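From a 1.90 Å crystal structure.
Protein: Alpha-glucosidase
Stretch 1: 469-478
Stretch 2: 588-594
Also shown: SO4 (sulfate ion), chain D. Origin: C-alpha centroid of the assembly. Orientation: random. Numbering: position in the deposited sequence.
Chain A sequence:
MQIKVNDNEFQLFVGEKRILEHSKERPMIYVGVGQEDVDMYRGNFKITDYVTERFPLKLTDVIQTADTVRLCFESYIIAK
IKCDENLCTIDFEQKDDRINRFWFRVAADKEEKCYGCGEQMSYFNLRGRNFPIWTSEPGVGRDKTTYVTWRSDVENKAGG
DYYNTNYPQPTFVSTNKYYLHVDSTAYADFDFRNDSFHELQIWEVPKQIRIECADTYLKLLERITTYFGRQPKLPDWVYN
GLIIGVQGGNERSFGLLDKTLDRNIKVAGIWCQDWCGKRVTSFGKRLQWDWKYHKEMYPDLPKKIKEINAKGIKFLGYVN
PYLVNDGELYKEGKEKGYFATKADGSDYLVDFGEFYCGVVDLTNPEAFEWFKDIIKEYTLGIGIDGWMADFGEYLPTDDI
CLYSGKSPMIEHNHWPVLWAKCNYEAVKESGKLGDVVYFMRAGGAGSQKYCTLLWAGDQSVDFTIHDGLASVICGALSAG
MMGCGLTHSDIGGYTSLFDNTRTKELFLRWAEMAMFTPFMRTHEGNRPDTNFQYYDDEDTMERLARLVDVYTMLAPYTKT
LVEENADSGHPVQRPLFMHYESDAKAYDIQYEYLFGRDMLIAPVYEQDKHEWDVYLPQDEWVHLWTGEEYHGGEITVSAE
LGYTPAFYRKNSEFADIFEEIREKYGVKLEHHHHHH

Stretch 1 469-478: LASVICGALS
Stretch 2 588-594: DIQYEYL

Stretch 469-478, helical and continuing beyond Ser478, packs one flank against a mostly irregular segment, 588-594, in a largely apolar contact that buries 401 Å² (both sides summed) without a single hydrogen bond between the stretches. The first turn has i to i+3 backbone bonds, Val472 N to Leu469 O and Ile473 N to Ala470 O (both 3.1 Å); i to i+4 bonds follow from Gly475 N to Ser471 O (3.0 Å) onward, among them Leu477 N to Ile473 O (2.9 Å). Segment 588-594 runs as loop until Tyr593 and Leu594 enter a strand that continues later in the chain: Gln590 (phi/psi -129/3) and Tyr591 (-117/14) form the bend, and Glu592 (-120/152) and Tyr593 (-143/153) are extended. The nearest CA pairs are Ile473 CA-Tyr591 CA and Cys474 CA-Gln590 CA, each 5.8 Å; one step forward on the helix is matched by one step back on the segment. Ala470, Ile473 and Leu477, spaced three and four residues along the helix, all point CA-to-CB toward the segment. Ile473 (m, t) packs by van der Waals contact, CG2 3.9 Å from Tyr593 CD1 and CD1 4.3 Å from Tyr591 CD1, at that ring's edge. Tyr591 (chi1 m, chi2 -59°) leaves its backbone sideways, but its ring end comes nearer the helix; CE1 sits 3.7 Å from Ala470 CB and 3.3 Å from Ala470 O, which also lies at the ring edge. Leu477 (m, t) rests CD2 3.8 Å from Tyr593 CB; Tyr593 is p, with chi2 -89°. Ile473 CG2 and Leu477 CD1 each lie 3.4 Å from Gln590 O; methyls cannot donate, and this oxygen has no polar partner in the model. Gln590 (p, t, chi3 52°) brings NE2 into close contact with Cys474 SG (chi1 t), 3.5 Å; its amide is satisfied elsewhere in the structure. A sulfate, probably from the crystallisation liquor, accepts backbone hydrogen bonds at the bend: Gln590 N to SO4 O1 (2.8 Å, N-H...O 165°) and Tyr591 N to SO4 O4 (3.1 Å, 148°).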

ATOM      1  N   LEU A 469       8.519  -5.155  22.479  1.00 26.47           N
ATOM      2  CA  LEU A 469       9.784  -5.180  23.198  1.00 23.32           C
ATOM      3  C   LEU A 469      10.958  -5.447  22.260  1.00 26.96           C
ATOM      4  O   LEU A 469      11.996  -4.783  22.345  1.00 23.54           O
ATOM      5  CB  LEU A 469       9.707  -6.232  24.318  1.00 23.80           C
ATOM      6  CG  LEU A 469      10.783  -6.357  25.410  1.00 28.33           C
ATOM      7  CD1 LEU A 469      10.185  -7.059  26.626  1.00 26.00           C
ATOM      8  CD2 LEU A 469      12.030  -7.115  24.946  1.00 25.69           C
ATOM      9  N   ALA A 470      10.797  -6.384  21.329  1.00 26.68           N
ATOM     10  CA  ALA A 470      11.924  -6.789  20.495  1.00 26.71           C
ATOM     11  C   ALA A 470      12.442  -5.642  19.626  1.00 27.11           C
ATOM     12  O   ALA A 470      13.639  -5.588  19.330  1.00 25.98           O
ATOM     13  CB  ALA A 470      11.519  -7.978  19.626  1.00 28.51           C
ATOM     14  N   SER A 471      11.572  -4.709  19.228  1.00 23.95           N
ATOM     15  CA  SER A 471      11.995  -3.660  18.304  1.00 22.34           C
ATOM     16  C   SER A 471      12.940  -2.678  18.979  1.00 21.16           C
ATOM     17  O   SER A 471      13.706  -1.995  18.289  1.00 25.28           O
ATOM     18  CB  SER A 471      10.772  -2.932  17.706  1.00 23.43           C
ATOM     19  OG  SER A 471      10.034  -2.224  18.695  1.00 26.59           O
ATOM     20  N   VAL A 472      12.918  -2.627  20.310  1.00 20.45           N
ATOM     21  CA  VAL A 472      13.874  -1.834  21.073  1.00 23.90           C
ATOM     22  C   VAL A 472      15.305  -2.301  20.807  1.00 25.73           C
ATOM     23  O   VAL A 472      16.236  -1.487  20.704  1.00 24.81           O
ATOM     24  CB  VAL A 472      13.532  -1.922  22.569  1.00 29.13           C
ATOM     25  CG1 VAL A 472      14.665  -1.305  23.413  1.00 26.63           C
ATOM     26  CG2 VAL A 472      12.156  -1.286  22.845  1.00 27.18           C
ATOM     27  N   ILE A 473      15.511  -3.617  20.719  1.00 23.42           N
ATOM     28  CA  ILE A 473      16.870  -4.130  20.533  1.00 23.71           C
ATOM     29  C   ILE A 473      17.393  -3.747  19.162  1.00 25.01           C
ATOM     30  O   ILE A 473      18.549  -3.325  19.007  1.00 26.96           O
ATOM     31  CB  ILE A 473      16.913  -5.656  20.720  1.00 26.96           C
ATOM     32  CG1 ILE A 473      16.349  -6.058  22.069  1.00 23.66           C
ATOM     33  CG2 ILE A 473      18.355  -6.158  20.564  1.00 28.72           C
ATOM     34  CD1 ILE A 473      15.751  -7.420  22.057  1.00 30.35           C
ATOM     35  N   CYS A 474      16.554  -3.930  18.137  1.00 25.42           N
ATOM     36  CA  CYS A 474      16.908  -3.516  16.782  1.00 26.56           C
ATOM     37  C   CYS A 474      17.249  -2.026  16.731  1.00 27.82           C
ATOM     38  O   CYS A 474      18.238  -1.619  16.101  1.00 24.60           O
ATOM     39  CB  CYS A 474      15.737  -3.849  15.845  1.00 26.09           C
ATOM     40  SG  CYS A 474      16.136  -3.735  14.077  1.00 30.35           S
ATOM     41  N   GLY A 475      16.437  -1.198  17.391  1.00 27.45           N
ATOM     42  CA  GLY A 475      16.717   0.227  17.429  1.00 25.94           C
ATOM     43  C   GLY A 475      18.033   0.543  18.111  1.00 25.12           C
ATOM     44  O   GLY A 475      18.740   1.463  17.705  1.00 28.32           O
ATOM     45  N   ALA A 476      18.369  -0.209  19.163  1.00 23.32           N
ATOM     46  CA  ALA A 476      19.624   0.009  19.868  1.00 26.24           C
ATOM     47  C   ALA A 476      20.813  -0.345  18.986  1.00 29.82           C
ATOM     48  O   ALA A 476      21.779   0.421  18.893  1.00 29.09           O
ATOM     49  CB  ALA A 476      19.649  -0.809  21.154  1.00 27.39           C
ATOM     50  N   LEU A 477      20.746  -1.492  18.313  1.00 27.46           N
ATOM     51  CA  LEU A 477      21.847  -1.913  17.451  1.00 31.09           C
ATOM     52  C   LEU A 477      22.045  -0.938  16.290  1.00 24.65           C
ATOM     53  O   LEU A 477      23.167  -0.491  16.024  1.00 28.12           O
ATOM     54  CB  LEU A 477      21.591  -3.332  16.943  1.00 22.71           C
ATOM     55  CG  LEU A 477      21.658  -4.448  17.986  1.00 27.87           C
ATOM     56  CD1 LEU A 477      21.278  -5.781  17.349  1.00 26.41           C
ATOM     57  CD2 LEU A 477      23.074  -4.526  18.608  1.00 26.88           C
ATOM     58  N   SER A 478      20.964  -0.580  15.594  1.00 25.96           N
ATOM     59  CA  SER A 478      21.098   0.308  14.436  1.00 21.76           C
ATOM     60  C   SER A 478      21.577   1.700  14.850  1.00 29.65           C
ATOM     61  O   SER A 478      22.473   2.272  14.214  1.00 26.93           O
ATOM     62  CB  SER A 478      19.770   0.396  13.686  1.00 28.27           C
ATOM     63  OG  SER A 478      18.748   0.829  14.557  1.00 25.77           O
ATOM     64  N   ASP A 588      23.765 -11.789  11.111  1.00 35.99           N
ATOM     65  CA  ASP A 588      22.333 -11.967  10.882  1.00 35.18           C
ATOM     66  C   ASP A 588      21.503 -11.809  12.141  1.00 36.27           C
ATOM     67  O   ASP A 588      20.274 -11.933  12.080  1.00 32.33           O
ATOM     68  CB  ASP A 588      22.053 -13.345  10.279  1.00 34.14           C
ATOM     69  CG  ASP A 588      22.637 -13.504   8.896  1.00 44.39           C
ATOM     70  OD1 ASP A 588      22.557 -12.540   8.096  1.00 42.37           O
ATOM     71  OD2 ASP A 588      23.179 -14.595   8.613  1.00 45.03           O
ATOM     72  N   ILE A 589      22.132 -11.560  13.279  1.00 36.63           N
ATOM     73  CA  ILE A 589      21.459 -11.582  14.567  1.00 34.60           C
ATOM     74  C   ILE A 589      21.134 -10.153  14.976  1.00 39.17           C
ATOM     75  O   ILE A 589      22.023  -9.297  15.033  1.00 32.68           O
ATOM     76  CB  ILE A 589      22.330 -12.278  15.622  1.00 39.01           C
ATOM     77  CG1 ILE A 589      22.354 -13.793  15.345  1.00 34.47           C
ATOM     78  CG2 ILE A 589      21.834 -11.943  17.025  1.00 39.04           C
ATOM     79  CD1 ILE A 589      23.450 -14.530  16.065  1.00 35.86           C
ATOM     80  N   GLN A 590      19.862  -9.887  15.272  1.00 33.25           N
ATOM     81  CA  GLN A 590      19.488  -8.541  15.678  1.00 26.58           C
ATOM     82  C   GLN A 590      18.683  -8.485  16.971  1.00 30.68           C
ATOM     83  O   GLN A 590      18.281  -7.387  17.376  1.00 29.66           O
ATOM     84  CB  GLN A 590      18.725  -7.828  14.543  1.00 28.22           C
ATOM     85  CG  GLN A 590      17.327  -8.365  14.268  1.00 30.17           C
ATOM     86  CD  GLN A 590      16.571  -7.544  13.232  1.00 33.46           C
ATOM     87  OE1 GLN A 590      17.068  -7.284  12.136  1.00 35.04           O
ATOM     88  NE2 GLN A 590      15.359  -7.122  13.585  1.00 33.91           N
ATOM     89  N   TYR A 591      18.446  -9.617  17.641  1.00 28.31           N
ATOM     90  CA  TYR A 591      17.778  -9.611  18.941  1.00 27.00           C
ATOM     91  C   TYR A 591      18.682 -10.137  20.058  1.00 29.56           C
ATOM     92  O   TYR A 591      18.200 -10.434  21.161  1.00 28.81           O
ATOM     93  CB  TYR A 591      16.456 -10.390  18.860  1.00 27.58           C
ATOM     94  CG  TYR A 591      15.486  -9.785  17.845  1.00 26.66           C
ATOM     95  CD1 TYR A 591      15.052  -8.472  17.964  1.00 29.58           C
ATOM     96  CD2 TYR A 591      15.026 -10.522  16.767  1.00 34.77           C
ATOM     97  CE1 TYR A 591      14.172  -7.914  17.034  1.00 27.52           C
ATOM     98  CE2 TYR A 591      14.141  -9.981  15.843  1.00 28.47           C
ATOM     99  CZ  TYR A 591      13.717  -8.686  15.983  1.00 26.62           C
ATOM    100  OH  TYR A 591      12.868  -8.148  15.044  1.00 30.93           O
ATOM    101  N   GLU A 592      19.978 -10.248  19.804  1.00 29.65           N
ATOM    102  CA  GLU A 592      20.986 -10.322  20.853  1.00 29.23           C
ATOM    103  C   GLU A 592      21.940  -9.147  20.679  1.00 27.27           C
ATOM    104  O   GLU A 592      22.135  -8.657  19.564  1.00 30.55           O
ATOM    105  CB  GLU A 592      21.790 -11.641  20.803  1.00 29.08           C
ATOM    106  CG  GLU A 592      20.942 -12.876  20.504  1.00 33.17           C
ATOM    107  CD  GLU A 592      21.748 -14.159  20.561  1.00 37.61           C
ATOM    108  OE1 GLU A 592      22.987 -14.087  20.413  1.00 32.55           O
ATOM    109  OE2 GLU A 592      21.142 -15.234  20.754  1.00 31.94           O
ATOM    110  N   TYR A 593      22.539  -8.706  21.780  1.00 25.25           N
ATOM    111  CA  TYR A 593      23.561  -7.667  21.724  1.00 28.72           C
ATOM    112  C   TYR A 593      24.650  -7.945  22.751  1.00 27.55           C
ATOM    113  O   TYR A 593      24.410  -8.597  23.771  1.00 29.82           O
ATOM    114  CB  TYR A 593      22.973  -6.256  21.957  1.00 29.82           C
ATOM    115  CG  TYR A 593      22.295  -6.024  23.300  1.00 23.64           C
ATOM    116  CD1 TYR A 593      20.933  -6.290  23.476  1.00 26.22           C
ATOM    117  CD2 TYR A 593      23.000  -5.504  24.378  1.00 25.93           C
ATOM    118  CE1 TYR A 593      20.303  -6.055  24.709  1.00 29.61           C
ATOM    119  CE2 TYR A 593      22.388  -5.275  25.605  1.00 25.96           C
ATOM    120  CZ  TYR A 593      21.042  -5.546  25.767  1.00 30.43           C
ATOM    121  OH  TYR A 593      20.445  -5.309  26.993  1.00 29.16           O
ATOM    122  N   LEU A 594      25.862  -7.458  22.457  1.00 26.23           N
ATOM    123  CA  LEU A 594      26.930  -7.435  23.450  1.00 28.05           C
ATOM    124  C   LEU A 594      26.765  -6.177  24.292  1.00 26.96           C
ATOM    125  O   LEU A 594      26.698  -5.069  23.749  1.00 31.44           O
ATOM    126  CB  LEU A 594      28.313  -7.472  22.784  1.00 26.06           C
ATOM    127  CG  LEU A 594      28.539  -8.648  21.821  1.00 28.88           C
ATOM    128  CD1 LEU A 594      29.895  -8.584  21.090  1.00 28.08           C
ATOM    129  CD2 LEU A 594      28.386  -9.967  22.564  1.00 32.04           C
TER
HETATM  130  S   SO4 D 702      17.877 -13.058  15.690  1.00 58.50           S
HETATM  131  O1  SO4 D 702      18.109 -11.993  14.705  1.00 39.83           O
HETATM  132  O2  SO4 D 702      18.589 -14.273  15.258  1.00 52.46           O
HETATM  133  O3  SO4 D 702      16.442 -13.371  15.763  1.00 53.33           O
HETATM  134  O4  SO4 D 702      18.373 -12.647  17.017  1.00 39.45           O